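Local coordinates for protein Bd3459 (Bdellovibrio bacteriovorus, PDB 5CEC) that is a predatory endopeptidase of the S13 penicillin-binding-protein family, probably cleaving peptide bonds of cell-wall peptidoglycan, and is bound by an ankyrin-repeat immunity protein, at residues I71-T76 against R246-S251. The protein carries 1 engineered substitution. Numbering follows the deposited sequence.
Sequences ISKVVT and RMNNQS. With SO4 (sulfate ion), chain D; SO4 (sulfate ion), chain C.
Lys73 reaches from the first turn of helix 72-84 across to the C-terminal end of helix 240-250, and buries more surface than any other residue of the contact. With CG opposite the carbonyl carbon (chi1 -60°), the chain runs extended as far as CE and bends only at its last torsion. That bend brings NZ alongside Ser251, where NZ and Ser251 OG form a weak hydrogen bond of 3.4 Å. CE meanwhile lies 3.6 Å from Ser251 C. The strongest partner of NZ is Ser70 OG, and Asn253 OD1 and Ser290 O also bond to it, so the lysine is gripped from several quarters. Ser251 is turned out of the helix with positive phi, and its OG donates a hydrogen bond of 2.7 Å to O3 of a sulfate ion, probably from the crystallisation liquor; Ser70, Thr358 and Ser360 also bind sulfate. One turn back along the helix, Met247 lies along the aliphatic part of the lysine, its CG 4.1 Å from Lys73 CD. A final bend swings its methyl CE to 3.8 Å from Lys73 O. Asn248 OD1, 3.5 Å from Lys73 CB, is buried without a polar partner, whereas Asn248 ND2 bonds to Val331 O and Thr77 OG1. Ser70 and Lys73 at a helix start, Ser251 beside the lysine and Lys357 of a K(T/S)G-type motif match the active-site pattern of penicillin-binding proteins and serine beta-lactamases, consistent with an S13 peptidase.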
loop_
_atom_site.group_PDB
_atom_site.type_symbol
_atom_site.label_atom_id
_atom_site.label_comp_id
_atom_site.label_asym_id
_atom_site.label_seq_id
_atom_site.Cartn_x
_atom_site.Cartn_y
_atom_site.Cartn_z
ATOM N N ILE A 71 4.934 5.924 -5.497
ATOM C CA ILE A 71 5.611 6.981 -4.724
ATOM C C ILE A 71 5.075 8.362 -5.069
ATOM O O ILE A 71 5.213 9.301 -4.273
ATOM C CB ILE A 71 7.141 6.907 -4.731
ATOM C CG1 ILE A 71 7.739 7.401 -6.061
ATOM C CG2 ILE A 71 7.608 5.545 -4.295
ATOM C CD1 ILE A 71 9.264 7.406 -6.077
ATOM N N SER A 72 4.360 8.477 -6.182
ATOM C CA SER A 72 3.543 9.655 -6.443
ATOM C C SER A 72 2.694 10.070 -5.235
ATOM O O SER A 72 2.402 11.239 -5.024
ATOM C CB SER A 72 2.560 9.393 -7.590
ATOM O OG SER A 72 3.194 9.219 -8.818
ATOM N N LYS A 73 2.223 9.070 -4.480
ATOM C CA LYS A 73 1.343 9.364 -3.327
ATOM C C LYS A 73 2.034 10.184 -2.247
ATOM O O LYS A 73 1.356 10.872 -1.507
ATOM C CB LYS A 73 0.729 8.073 -2.778
ATOM C CG LYS A 73 -0.121 7.313 -3.783
ATOM C CD LYS A 73 -0.838 6.141 -3.151
ATOM C CE LYS A 73 -1.821 5.488 -4.091
ATOM N NZ LYS A 73 -1.171 4.760 -5.198
ATOM N N VAL A 74 3.362 10.117 -2.180
ATOM C CA VAL A 74 4.072 10.963 -1.225
ATOM C C VAL A 74 3.998 12.444 -1.660
ATOM O O VAL A 74 3.921 13.342 -0.827
ATOM C CB VAL A 74 5.522 10.523 -1.027
ATOM C CG1 VAL A 74 6.191 11.403 0.013
ATOM C CG2 VAL A 74 5.608 9.069 -0.574
ATOM N N VAL A 75 4.002 12.686 -2.966
ATOM C CA VAL A 75 3.856 14.045 -3.486
ATOM C C VAL A 75 2.447 14.558 -3.193
ATOM O O VAL A 75 2.254 15.686 -2.704
ATOM C CB VAL A 75 4.153 14.104 -4.992
ATOM C CG1 VAL A 75 4.138 15.547 -5.465
ATOM C CG2 VAL A 75 5.546 13.518 -5.291
ATOM N N THR A 76 1.455 13.711 -3.431
ATOM C CA THR A 76 0.052 14.077 -3.078
ATOM C C THR A 76 -0.082 14.353 -1.557
ATOM O O THR A 76 -0.803 15.265 -1.171
ATOM C CB THR A 76 -0.879 12.969 -3.555
ATOM O OG1 THR A 76 -0.654 12.781 -4.963
ATOM C CG2 THR A 76 -2.330 13.295 -3.286
ATOM N N ARG A 246 -3.419 5.747 6.253
ATOM C CA ARG A 246 -4.138 4.618 5.635
ATOM C C ARG A 246 -3.764 4.518 4.145
ATOM O O ARG A 246 -3.432 3.438 3.643
ATOM C CB ARG A 246 -5.626 4.788 5.803
ATOM C CG ARG A 246 -6.459 3.651 5.263
ATOM C CD ARG A 246 -6.150 2.319 5.918
ATOM N NE ARG A 246 -7.215 1.349 5.683
ATOM C CZ ARG A 246 -7.104 0.044 5.896
ATOM N NH1 ARG A 246 -5.943 -0.529 6.217
ATOM N NH2 ARG A 246 -8.172 -0.698 5.732
ATOM N N MET A 247 -3.794 5.669 3.457
ATOM C CA MET A 247 -3.475 5.685 2.018
ATOM C C MET A 247 -2.087 5.126 1.744
ATOM O O MET A 247 -1.895 4.335 0.809
ATOM C CB MET A 247 -3.571 7.112 1.518
ATOM C CG MET A 247 -3.169 7.268 0.066
ATOM S SD MET A 247 -3.155 8.997 -0.486
ATOM C CE MET A 247 -1.708 9.613 0.316
ATOM N N ASN A 248 -1.107 5.598 2.507
ATOM C CA ASN A 248 0.282 5.233 2.273
ATOM C C ASN A 248 0.651 3.856 2.836
ATOM O O ASN A 248 1.676 3.300 2.452
ATOM C CB ASN A 248 1.217 6.327 2.771
ATOM C CG ASN A 248 1.153 7.556 1.911
ATOM O OD1 ASN A 248 0.976 7.443 0.685
ATOM N ND2 ASN A 248 1.265 8.732 2.531
ATOM N N ASN A 249 -0.195 3.291 3.706
ATOM C CA ASN A 249 0.001 1.905 4.142
ATOM C C ASN A 249 -0.468 0.958 3.019
ATOM O O ASN A 249 0.263 0.014 2.655
ATOM C CB ASN A 249 -0.815 1.577 5.404
ATOM C CG ASN A 249 -0.142 1.963 6.701
ATOM O OD1 ASN A 249 1.011 2.353 6.741
ATOM N ND2 ASN A 249 -0.905 1.856 7.792
ATOM N N GLN A 250 -1.663 1.240 2.500
ATOM C CA GLN A 250 -2.310 0.368 1.508
ATOM C C GLN A 250 -1.792 0.611 0.098
ATOM O O GLN A 250 -1.911 -0.254 -0.746
ATOM C CB GLN A 250 -3.805 0.652 1.477
ATOM C CG GLN A 250 -4.571 0.332 2.734
ATOM C CD GLN A 250 -6.032 0.466 2.469
ATOM O OE1 GLN A 250 -6.513 1.514 2.023
ATOM N NE2 GLN A 250 -6.772 -0.595 2.738
ATOM N N SER A 251 -1.294 1.817 -0.174
ATOM C CA SER A 251 -1.099 2.342 -1.524
ATOM C C SER A 251 -2.473 2.548 -2.190
ATOM O O SER A 251 -2.751 2.085 -3.291
ATOM C CB SER A 251 -0.187 1.486 -2.369
ATOM O OG SER A 251 0.336 2.305 -3.412
HETATM S S SO4 D . -7.029 -4.207 6.448
HETATM O O1 SO4 D . -6.965 -5.528 7.116
HETATM O O2 SO4 D . -5.751 -3.477 6.638
HETATM O O3 SO4 D . -8.183 -3.394 6.898
HETATM O O4 SO4 D . -7.138 -4.451 4.981
HETATM S S SO4 C . 2.319 -0.444 -4.496
HETATM O O1 SO4 C . 1.562 -1.657 -4.065
HETATM O O2 SO4 C . 3.490 -0.770 -5.323
HETATM O O3 SO4 C . 1.319 0.507 -5.185
HETATM O O4 SO4 C . 2.744 0.312 -3.307
#